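Local coordinates for putative glyoxalase superfamily protein (Ralstonia eutropha, PDB 3IUZ) that probably acts as an iron(II)-dependent dioxygenase of the 2-oxoadipate dioxygenase/decarboxylase family, forming 2-hydroxyglutarate, at residues A[31-36]-A[41-46]; A[6-11]-A[188-193]. All coordinates share one frame; numbering follows the deposited sequence.

Contact 1: A[31-36]-A[41-46]; sequences GLPSDA and TRAEIA
Thr41 meets the loop 31-36 through its hydroxyl, which donates a hydrogen bond to the backbone carbonyl of Pro33 (Thr41 OG1 to Pro33 O, 2.8 Å). The hydroxyl sits above the carbonyl plane, 46° out of it. OG1 lies between the backbone N and the carbonyl carbon of its own residue (chi1 62°), and this turns it both to the loop and to the first turn of the helix.

There OG1 also accepts from Glu44 N, with a nearly straight N-H...O angle of 169°. Glu44 returns the bond: its OE1 accepts from Thr41 N at 3.0 Å, met from above the carboxylate plane. The two residues thus form a capping box at the start of helix 42-60, with Thr41 as N-cap. The loop carbonyl of Pro33 is held by the same hydroxyl that caps the helix. Glu44 OE1 has a further donor in Asn5 ND2, from the N-terminal helix.

Two waters extend the polar contact. One is bound by both Leu32 O and Glu44 OE2, and lies 2.7 Å from OE2. The other accepts from Asp35 N and also reaches Glu44 OE2. The carboxylate of Asp35 instead forms a salt bridge with Arg39 through OD2.

The apolar contacts lie on both sides of the Thr41 hydroxyl bond. Thr41 CG2 packs against the peptide after Ser34, 3.5 Å from Ser34 C, and Asp35 CB lies beside the same methyl. Towards Leu32, the CD of the proline ring rests on the alanine methyl, Pro33 CD lying 3.8 Å from Ala43 CB. Leu32 CB approaches that methyl too, at 4.2 Å. Asp134 touches both Pro33 and Ala43.

Contact 2: A[6-11]-A[188-193]; sequences IATLLS and LTVADG
Leu9 and Val190 bring the two backbones together, with 6.7 Å between Leu9 CA and Val190 CA. Residues 6-11 are a run within helix 4-14. Residues 188-193 leave a short strand and enter helix 190-200, so the contact falls at the first turn of that helix. Thr189 is the N-cap, and its OG1 accepts from Asp192 N at 3.0 Å. This capped end presents Val190 and Gly193 to helix 4-14.

Here the start of helix 190-200 packs against the N-terminal helix 4-14 through leucine, valine and threonine carbons, just after the short strand 187-188. Leu9 also touches Ala48 of helix 42-60. Further along helix 190-200, Ala194 and Ile197 continue the bed for the same leucine.

Leu9 reaches across with one branch, CD2. This methyl lies over the helix backbone, 3.4 Å from Val190 O and 3.6 Å from Gly193 C. The methyl also meets Val190 CG1 at 4.0 Å. Gly193 has no side chain, and the leucine methyl comes close to its main chain.

Thr8 meets Val190 CG1 with its methyl and, less closely, with CB; the two side chains cross at about a right angle. Thr8 CG2 is 3.5 Å from Val190 CG1, a tight pair. Val190 CG1 is anti to its backbone N (chi1 174°), which directs it at helix 4-14. The Thr8 hydroxyl turns back to its own helix and bonds to Pro4 O.

Helix 4-14 comes first and supplies one half of contact 2. The chain then passes through helix 16-25 into the loop 31-36. Contact 1 closes a short loop there, tying 31-36 to the start of helix 42-60. Contact 2 closes only much later, when the chain reaches helix 190-200, so contact 1 lies wholly within its span. The sites adjoin, with centres 11 Å apart. Ile6 CD1 packs on Leu32 CD1, and Ile45 CD1 on Gly193 CA. Strands 40-41 and 187-188 pair antiparallel just before helices 42-60 and 190-200. These ties join the N-terminal helix, the loop and both helix starts.

Contact 1: A[31-36]-A[41-46]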
loop_
_atom_site.group_PDB
_atom_site.type_symbol
_atom_site.label_atom_id
_atom_site.label_comp_id
_atom_site.label_asym_id
_atom_site.label_seq_id
_atom_site.Cartn_x
_atom_site.Cartn_y
_atom_site.Cartn_z
ATOM N N GLY A 31 -5.407 22.346 0.182
ATOM C CA GLY A 31 -6.296 22.421 1.326
ATOM C C GLY A 31 -6.006 21.557 2.540
ATOM O O GLY A 31 -6.859 21.405 3.392
ATOM N N LEU A 32 -4.829 20.961 2.657
ATOM C CA LEU A 32 -4.568 20.172 3.868
ATOM C C LEU A 32 -4.436 21.137 5.064
ATOM O O LEU A 32 -3.779 22.187 4.943
ATOM C CB LEU A 32 -3.327 19.310 3.713
ATOM C CG LEU A 32 -3.366 18.248 2.609
ATOM C CD1 LEU A 32 -2.024 17.467 2.649
ATOM C CD2 LEU A 32 -4.584 17.297 2.688
ATOM N N PRO A 33 -5.043 20.789 6.208
ATOM C CA PRO A 33 -4.811 21.531 7.429
ATOM C C PRO A 33 -3.323 21.834 7.695
ATOM O O PRO A 33 -2.461 21.006 7.445
ATOM C CB PRO A 33 -5.411 20.622 8.518
ATOM C CG PRO A 33 -6.370 19.739 7.771
ATOM C CD PRO A 33 -5.895 19.603 6.431
ATOM N N SER A 34 -3.070 23.031 8.222
ATOM C CA SER A 34 -1.730 23.524 8.557
ATOM C C SER A 34 -1.700 23.977 10.021
ATOM O O SER A 34 -2.735 24.227 10.629
ATOM C CB SER A 34 -1.376 24.737 7.667
ATOM O OG SER A 34 -2.273 25.823 7.970
ATOM N N ASP A 35 -0.513 24.056 10.600
ATOM C CA ASP A 35 -0.364 24.555 11.946
ATOM C C ASP A 35 0.329 25.922 11.947
ATOM O O ASP A 35 1.256 26.127 11.160
ATOM C CB ASP A 35 0.431 23.548 12.733
ATOM C CG ASP A 35 0.792 24.047 14.115
ATOM O OD1 ASP A 35 -0.110 24.068 14.966
ATOM O OD2 ASP A 35 1.973 24.428 14.307
ATOM N N ALA A 36 -0.128 26.839 12.836
ATOM C CA ALA A 36 0.354 28.261 12.873
ATOM C C ALA A 36 1.855 28.367 13.243
ATOM O O ALA A 36 2.558 29.325 12.835
ATOM C CB ALA A 36 -0.505 29.118 13.826
ATOM N N THR A 41 0.988 18.801 10.655
ATOM C CA THR A 41 -0.319 18.268 11.008
ATOM C C THR A 41 -0.451 16.779 10.642
ATOM O O THR A 41 0.293 16.276 9.806
ATOM C CB THR A 41 -1.425 19.017 10.303
ATOM O OG1 THR A 41 -1.300 18.872 8.877
ATOM C CG2 THR A 41 -1.397 20.519 10.661
ATOM N N ARG A 42 -1.468 16.107 11.186
ATOM C CA ARG A 42 -1.684 14.711 10.844
ATOM C C ARG A 42 -1.950 14.506 9.364
ATOM O O ARG A 42 -1.499 13.491 8.805
ATOM C CB ARG A 42 -2.800 14.057 11.646
ATOM C CG ARG A 42 -4.157 14.552 11.366
ATOM C CD ARG A 42 -5.197 13.805 12.189
ATOM N NE ARG A 42 -6.527 14.213 11.777
ATOM C CZ ARG A 42 -7.664 13.774 12.298
ATOM N NH1 ARG A 42 -7.679 12.895 13.309
ATOM N NH2 ARG A 42 -8.790 14.235 11.798
ATOM N N ALA A 43 -2.694 15.427 8.743
ATOM C CA ALA A 43 -2.912 15.390 7.285
ATOM C C ALA A 43 -1.594 15.468 6.489
ATOM O O ALA A 43 -1.359 14.704 5.542
ATOM C CB ALA A 43 -3.814 16.512 6.858
ATOM N N GLU A 44 -0.760 16.441 6.815
ATOM C CA GLU A 44 0.546 16.530 6.183
ATOM C C GLU A 44 1.379 15.238 6.370
ATOM O O GLU A 44 2.036 14.766 5.423
ATOM C CB GLU A 44 1.322 17.708 6.742
ATOM C CG GLU A 44 0.708 19.078 6.386
ATOM C CD GLU A 44 1.312 20.254 7.120
ATOM O OE1 GLU A 44 2.049 20.065 8.125
ATOM O OE2 GLU A 44 1.046 21.394 6.679
ATOM N N ILE A 45 1.369 14.699 7.589
ATOM C CA ILE A 45 2.140 13.520 7.869
ATOM C C ILE A 45 1.592 12.343 7.069
ATOM O O ILE A 45 2.367 11.535 6.500
ATOM C CB ILE A 45 2.193 13.221 9.389
ATOM C CG1 ILE A 45 3.089 14.257 10.064
ATOM C CG2 ILE A 45 2.695 11.792 9.690
ATOM C CD1 ILE A 45 2.804 14.416 11.626
ATOM N N ALA A 46 0.265 12.225 7.038
ATOM C CA ALA A 46 -0.360 11.114 6.326
ATOM C C ALA A 46 -0.037 11.160 4.835
ATOM O O ALA A 46 0.277 10.122 4.220
ATOM C CB ALA A 46 -1.869 11.099 6.549
HETATM O O HOH W 1 -0.835 21.983 4.870
HETATM O O HOH W 2 1.596 22.935 9.147
#

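Contact 2: A[6-11]-A[188-193]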
loop_
_atom_site.group_PDB
_atom_site.type_symbol
_atom_site.label_atom_id
_atom_site.label_comp_id
_atom_site.label_asym_id
_atom_site.label_seq_id
_atom_site.Cartn_x
_atom_site.Cartn_y
_atom_site.Cartn_z
ATOM N N ILE A 6 5.537 19.160 3.752
ATOM C CA ILE A 6 5.581 17.820 3.139
ATOM C C ILE A 6 6.986 17.574 2.548
ATOM O O ILE A 6 7.570 16.498 2.693
ATOM C CB ILE A 6 4.470 17.611 2.103
ATOM C CG1 ILE A 6 3.125 17.403 2.838
ATOM C CG2 ILE A 6 4.771 16.372 1.227
ATOM C CD1 ILE A 6 1.889 17.718 2.030
ATOM N N ALA A 7 7.558 18.593 1.940
ATOM C CA ALA A 7 8.870 18.444 1.338
ATOM C C ALA A 7 9.904 18.084 2.424
ATOM O O ALA A 7 10.787 17.245 2.215
ATOM C CB ALA A 7 9.261 19.726 0.561
ATOM N N THR A 8 9.840 18.753 3.555
ATOM C CA THR A 8 10.771 18.484 4.674
ATOM C C THR A 8 10.595 17.072 5.225
ATOM O O THR A 8 11.571 16.339 5.421
ATOM C CB THR A 8 10.577 19.477 5.802
ATOM O OG1 THR A 8 10.723 20.787 5.265
ATOM C CG2 THR A 8 11.645 19.282 6.973
ATOM N N LEU A 9 9.342 16.665 5.423
ATOM C CA LEU A 9 9.052 15.309 5.871
ATOM C C LEU A 9 9.614 14.258 4.888
ATOM O O LEU A 9 10.170 13.243 5.317
ATOM C CB LEU A 9 7.526 15.119 6.041
ATOM C CG LEU A 9 6.855 15.964 7.121
ATOM C CD1 LEU A 9 5.308 15.892 6.986
ATOM C CD2 LEU A 9 7.351 15.487 8.550
ATOM N N LEU A 10 9.437 14.495 3.595
ATOM C CA LEU A 10 9.964 13.619 2.536
ATOM C C LEU A 10 11.491 13.568 2.544
ATOM O O LEU A 10 12.118 12.490 2.565
ATOM C CB LEU A 10 9.479 14.093 1.136
ATOM C CG LEU A 10 8.003 13.818 0.802
ATOM C CD1 LEU A 10 7.665 14.065 -0.675
ATOM C CD2 LEU A 10 7.637 12.423 1.154
ATOM N N SER A 11 12.074 14.734 2.605
ATOM C CA SER A 11 13.524 14.900 2.495
ATOM C C SER A 11 14.271 14.175 3.608
ATOM O O SER A 11 15.296 13.579 3.355
ATOM C CB SER A 11 13.879 16.396 2.469
ATOM O OG SER A 11 15.162 16.555 1.907
ATOM N N LEU A 188 2.595 17.079 15.206
ATOM C CA LEU A 188 3.896 16.782 15.825
ATOM C C LEU A 188 4.848 17.864 15.313
ATOM O O LEU A 188 4.563 18.485 14.295
ATOM C CB LEU A 188 4.431 15.407 15.401
ATOM C CG LEU A 188 3.718 14.150 15.907
ATOM C CD1 LEU A 188 4.167 12.944 15.082
ATOM C CD2 LEU A 188 3.926 13.960 17.440
ATOM N N THR A 189 5.999 18.069 15.959
ATOM C CA THR A 189 7.037 18.889 15.331
ATOM C C THR A 189 7.387 18.252 13.976
ATOM O O THR A 189 7.139 17.050 13.781
ATOM C CB THR A 189 8.311 18.944 16.208
ATOM O OG1 THR A 189 8.859 17.637 16.325
ATOM C CG2 THR A 189 7.988 19.542 17.612
ATOM N N VAL A 190 7.936 19.028 13.036
ATOM C CA VAL A 190 8.271 18.479 11.745
ATOM C C VAL A 190 9.312 17.347 11.951
ATOM O O VAL A 190 9.196 16.306 11.332
ATOM C CB VAL A 190 8.719 19.555 10.723
ATOM C CG1 VAL A 190 9.205 18.890 9.420
ATOM C CG2 VAL A 190 7.573 20.568 10.419
ATOM N N ALA A 191 10.286 17.533 12.859
ATOM C CA ALA A 191 11.276 16.480 13.118
ATOM C C ALA A 191 10.598 15.198 13.601
ATOM O O ALA A 191 10.927 14.114 13.155
ATOM C CB ALA A 191 12.305 16.961 14.162
ATOM N N ASP A 192 9.663 15.317 14.539
ATOM C CA ASP A 192 9.006 14.139 15.094
ATOM C C ASP A 192 8.109 13.465 14.059
ATOM O O ASP A 192 7.989 12.253 14.036
ATOM C CB ASP A 192 8.174 14.454 16.348
ATOM C CG ASP A 192 9.014 14.710 17.599
ATOM O OD1 ASP A 192 10.256 14.592 17.546
ATOM O OD2 ASP A 192 8.389 15.029 18.640
ATOM N N GLY A 193 7.466 14.248 13.214
ATOM C CA GLY A 193 6.698 13.685 12.110
ATOM C C GLY A 193 7.537 12.921 11.098
ATOM O O GLY A 193 7.113 11.876 10.607
#